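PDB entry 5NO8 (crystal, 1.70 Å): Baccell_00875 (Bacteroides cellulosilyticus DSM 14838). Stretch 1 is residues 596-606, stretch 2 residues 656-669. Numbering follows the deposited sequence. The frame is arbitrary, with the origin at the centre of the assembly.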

# COMPACT_ATOMS: atom_id res chain seq x y z
N ASP A 596 3.65 1.07 -8.71
CA ASP A 596 3.82 -0.16 -9.48
C ASP A 596 2.83 -0.32 -10.62
O ASP A 596 3.11 -1.05 -11.57
CB ASP A 596 3.82 -1.39 -8.56
CG ASP A 596 5.05 -1.46 -7.71
OD1 ASP A 596 6.13 -1.65 -8.32
OD2 ASP A 596 4.97 -1.27 -6.47
N GLY A 597 1.67 0.34 -10.53
CA GLY A 597 0.75 0.37 -11.65
C GLY A 597 1.35 0.94 -12.92
O GLY A 597 0.98 0.54 -14.03
N HIS A 598 2.28 1.88 -12.76
CA HIS A 598 2.95 2.48 -13.90
C HIS A 598 3.94 1.50 -14.54
O HIS A 598 3.89 1.24 -15.74
CB HIS A 598 3.70 3.76 -13.53
CG HIS A 598 4.35 4.40 -14.72
ND1 HIS A 598 3.64 5.09 -15.68
CD2 HIS A 598 5.64 4.36 -15.16
CE1 HIS A 598 4.46 5.49 -16.64
NE2 HIS A 598 5.68 5.06 -16.35
N TRP A 599 4.84 0.98 -13.72
CA TRP A 599 5.98 0.19 -14.21
C TRP A 599 5.58 -1.23 -14.63
O TRP A 599 6.22 -1.80 -15.50
CB TRP A 599 7.08 0.11 -13.15
CG TRP A 599 7.54 1.44 -12.69
CD1 TRP A 599 7.30 2.03 -11.47
CD2 TRP A 599 8.32 2.38 -13.44
NE1 TRP A 599 7.87 3.28 -11.43
CE2 TRP A 599 8.51 3.52 -12.61
CE3 TRP A 599 8.88 2.36 -14.73
CZ2 TRP A 599 9.24 4.65 -13.04
CZ3 TRP A 599 9.61 3.49 -15.17
CH2 TRP A 599 9.77 4.62 -14.32
N PHE A 600 4.54 -1.78 -14.00
CA PHE A 600 4.15 -3.19 -14.21
C PHE A 600 2.80 -3.42 -14.87
O PHE A 600 2.58 -4.48 -15.46
CB PHE A 600 4.23 -3.92 -12.87
CG PHE A 600 5.62 -3.99 -12.33
CD1 PHE A 600 6.14 -2.97 -11.55
CD2 PHE A 600 6.45 -5.07 -12.65
CE1 PHE A 600 7.44 -3.04 -11.07
CE2 PHE A 600 7.74 -5.13 -12.17
CZ PHE A 600 8.25 -4.11 -11.40
N GLY A 601 1.90 -2.44 -14.83
CA GLY A 601 0.53 -2.65 -15.28
C GLY A 601 0.30 -2.32 -16.73
O GLY A 601 1.07 -1.56 -17.34
N LYS A 602 -0.79 -2.86 -17.27
CA LYS A 602 -1.26 -2.49 -18.59
C LYS A 602 -1.67 -1.01 -18.69
O LYS A 602 -1.42 -0.37 -19.72
CB LYS A 602 -2.48 -3.32 -18.99
CG LYS A 602 -2.81 -3.16 -20.47
CD LYS A 602 -3.88 -4.14 -20.90
CE LYS A 602 -4.06 -4.17 -22.40
NZ LYS A 602 -5.33 -4.88 -22.74
N ARG A 603 -2.32 -0.49 -17.66
CA ARG A 603 -2.86 0.89 -17.70
C ARG A 603 -1.82 1.96 -17.40
O ARG A 603 -2.12 3.17 -17.56
CB ARG A 603 -4.02 1.02 -16.72
CG ARG A 603 -5.21 0.12 -17.04
CD ARG A 603 -5.94 0.47 -18.32
NE ARG A 603 -7.05 -0.47 -18.49
CZ ARG A 603 -8.21 -0.44 -17.81
NH1 ARG A 603 -8.47 0.53 -16.91
NH2 ARG A 603 -9.12 -1.37 -18.04
N GLU A 604 -0.65 1.54 -16.91
CA GLU A 604 0.52 2.40 -16.69
C GLU A 604 0.22 3.62 -15.80
O GLU A 604 0.74 4.71 -16.02
CB GLU A 604 1.13 2.82 -18.04
CG GLU A 604 1.54 1.60 -18.88
CD GLU A 604 2.22 1.98 -20.19
OE1 GLU A 604 2.27 3.18 -20.53
OE2 GLU A 604 2.71 1.05 -20.89
N LEU A 605 -0.64 3.43 -14.81
CA LEU A 605 -1.05 4.53 -13.92
C LEU A 605 -0.19 4.59 -12.66
O LEU A 605 -0.24 3.66 -11.84
CB LEU A 605 -2.51 4.36 -13.49
CG LEU A 605 -3.62 5.13 -14.16
CD1 LEU A 605 -4.93 4.86 -13.43
CD2 LEU A 605 -3.33 6.62 -14.14
N PHE A 606 0.56 5.67 -12.49
CA PHE A 606 1.08 6.01 -11.18
C PHE A 606 -0.11 6.23 -10.25
O PHE A 606 -1.21 6.53 -10.70
CB PHE A 606 1.91 7.30 -11.21
CG PHE A 606 3.29 7.12 -11.75
CD1 PHE A 606 4.26 6.52 -10.98
CD2 PHE A 606 3.62 7.57 -13.03
CE1 PHE A 606 5.56 6.35 -11.46
CE2 PHE A 606 4.91 7.42 -13.51
CZ PHE A 606 5.88 6.80 -12.73
N SER A 656 -4.30 -10.04 -10.63
CA SER A 656 -3.98 -8.66 -11.01
C SER A 656 -2.70 -8.17 -10.34
O SER A 656 -2.50 -8.38 -9.15
CB SER A 656 -5.14 -7.74 -10.66
OG SER A 656 -4.77 -6.38 -10.87
N CYS A 657 -1.89 -7.41 -11.09
CA CYS A 657 -0.64 -6.86 -10.57
C CYS A 657 -0.80 -5.68 -9.63
O CYS A 657 0.16 -5.35 -8.94
CB CYS A 657 0.32 -6.51 -11.71
SG CYS A 657 -0.20 -5.13 -12.72
N ALA A 658 -1.98 -5.05 -9.58
CA ALA A 658 -2.21 -3.90 -8.68
C ALA A 658 -3.67 -3.47 -8.67
O ALA A 658 -4.32 -3.50 -9.71
CB ALA A 658 -1.36 -2.71 -9.14
N TYR A 659 -4.16 -3.08 -7.50
CA TYR A 659 -5.44 -2.42 -7.39
C TYR A 659 -5.16 -0.92 -7.28
O TYR A 659 -4.60 -0.46 -6.30
CB TYR A 659 -6.23 -2.87 -6.16
CG TYR A 659 -7.59 -2.23 -6.12
CD1 TYR A 659 -8.60 -2.64 -7.00
CD2 TYR A 659 -7.86 -1.14 -5.29
CE1 TYR A 659 -9.84 -2.02 -7.04
CE2 TYR A 659 -9.10 -0.52 -5.32
CZ TYR A 659 -10.10 -0.97 -6.19
OH TYR A 659 -11.33 -0.36 -6.20
N MET A 660 -5.60 -0.16 -8.28
CA MET A 660 -5.45 1.29 -8.30
C MET A 660 -6.58 1.87 -7.44
O MET A 660 -7.74 1.84 -7.83
CB MET A 660 -5.49 1.84 -9.74
CG MET A 660 -4.49 1.20 -10.70
SD MET A 660 -2.82 1.31 -10.09
CE MET A 660 -2.62 3.05 -9.74
N TYR A 661 -6.23 2.41 -6.28
CA TYR A 661 -7.18 2.65 -5.20
C TYR A 661 -7.98 3.97 -5.22
O TYR A 661 -9.19 3.95 -4.94
CB TYR A 661 -6.48 2.45 -3.84
CG TYR A 661 -7.42 2.51 -2.68
CD1 TYR A 661 -8.14 1.39 -2.27
CD2 TYR A 661 -7.65 3.71 -2.00
CE1 TYR A 661 -9.05 1.46 -1.23
CE2 TYR A 661 -8.54 3.78 -0.95
CZ TYR A 661 -9.24 2.66 -0.57
OH TYR A 661 -10.12 2.74 0.45
N PRO A 662 -7.32 5.11 -5.48
CA PRO A 662 -8.07 6.37 -5.39
C PRO A 662 -9.23 6.47 -6.36
O PRO A 662 -9.28 5.74 -7.34
CB PRO A 662 -7.02 7.45 -5.70
CG PRO A 662 -5.71 6.79 -5.46
CD PRO A 662 -5.92 5.35 -5.86
N TYR A 663 -10.11 7.43 -6.12
CA TYR A 663 -11.25 7.67 -6.98
C TYR A 663 -10.79 7.96 -8.40
O TYR A 663 -11.29 7.38 -9.36
CB TYR A 663 -12.06 8.83 -6.40
CG TYR A 663 -13.19 9.35 -7.27
CD1 TYR A 663 -14.19 8.52 -7.72
CD2 TYR A 663 -13.28 10.69 -7.55
CE1 TYR A 663 -15.24 9.00 -8.49
CE2 TYR A 663 -14.29 11.21 -8.34
CZ TYR A 663 -15.28 10.37 -8.81
OH TYR A 663 -16.28 10.91 -9.60
N LYS A 664 -9.87 8.91 -8.51
CA LYS A 664 -9.24 9.29 -9.76
C LYS A 664 -7.80 9.67 -9.53
O LYS A 664 -7.39 10.01 -8.41
CB LYS A 664 -9.96 10.48 -10.40
CG LYS A 664 -11.38 10.18 -10.86
CD LYS A 664 -12.12 11.39 -11.38
CE LYS A 664 -13.47 10.98 -11.95
NZ LYS A 664 -14.27 12.11 -12.46
N ILE A 665 -7.04 9.58 -10.60
CA ILE A 665 -5.65 10.01 -10.62
C ILE A 665 -5.49 10.92 -11.82
O ILE A 665 -5.66 10.50 -12.99
CB ILE A 665 -4.71 8.79 -10.71
CG1 ILE A 665 -4.89 7.88 -9.48
CG2 ILE A 665 -3.26 9.26 -10.85
CD1 ILE A 665 -4.59 6.43 -9.76
N ASP A 666 -5.19 12.20 -11.55
CA ASP A 666 -5.10 13.23 -12.60
C ASP A 666 -6.31 13.25 -13.52
O ASP A 666 -6.19 13.44 -14.74
CB ASP A 666 -3.80 13.08 -13.41
CG ASP A 666 -2.60 13.66 -12.68
OD1 ASP A 666 -2.66 14.83 -12.23
OD2 ASP A 666 -1.62 12.91 -12.51
N GLY A 667 -7.49 13.05 -12.93
CA GLY A 667 -8.75 13.07 -13.66
C GLY A 667 -9.18 11.79 -14.34
O GLY A 667 -10.29 11.73 -14.91
N VAL A 668 -8.32 10.77 -14.30
CA VAL A 668 -8.58 9.48 -14.92
C VAL A 668 -9.19 8.58 -13.85
O VAL A 668 -8.65 8.43 -12.78
CB VAL A 668 -7.27 8.87 -15.46
CG1 VAL A 668 -7.47 7.43 -15.96
CG2 VAL A 668 -6.70 9.76 -16.56
N LYS A 669 -10.30 7.95 -14.20
CA LYS A 669 -10.99 7.06 -13.26
C LYS A 669 -10.10 5.91 -12.83
O LYS A 669 -9.49 5.25 -13.69
CB LYS A 669 -12.25 6.50 -13.92
CG LYS A 669 -13.14 5.71 -12.93
CD LYS A 669 -13.73 6.60 -11.87
CE LYS A 669 -14.49 5.86 -10.78
NZ LYS A 669 -13.58 5.53 -9.64

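No hydrogen bond joins these two stretches; they meet by packing, apolar side chains against one another and against backbone, with 423 Å² buried in all. The main bump is Leu 605, whose CB points toward the second stretch. Its CD1 lies 4.0 Å from CD1 of Ile 665 and 4.4 Å from CG1 of Val 668, while its CB lies 4.0 Å from CE of Met 660. A branched aliphatic end suits this place, since both methyls of Leu 605 reach Ile 665, with no polar group to satisfy. Ile 665 and Val 668 are brought side by side by a type I' turn, closed by two backbone hydrogen bonds.

Met 660, slender and bent (m at all three chi angles), passes close to the helix: its SD sits 4.0 Å from CA of Gly 597. Glycine leaves the necessary hollow, for a CB there would come within 2.6 Å of that sulfur. The methyl beyond, CE, presses to 3.2 Å from O of Leu 605. SG of Cys 657 packs 3.6 Å from CA of Gly 601; a CB there would clear the sulfur but come to 2.8 Å from O of Gly 597, in its own stretch. O of Phe 606, 3.4 Å from CG2 of Ile 665, is buried without a hydrogen-bonding partner.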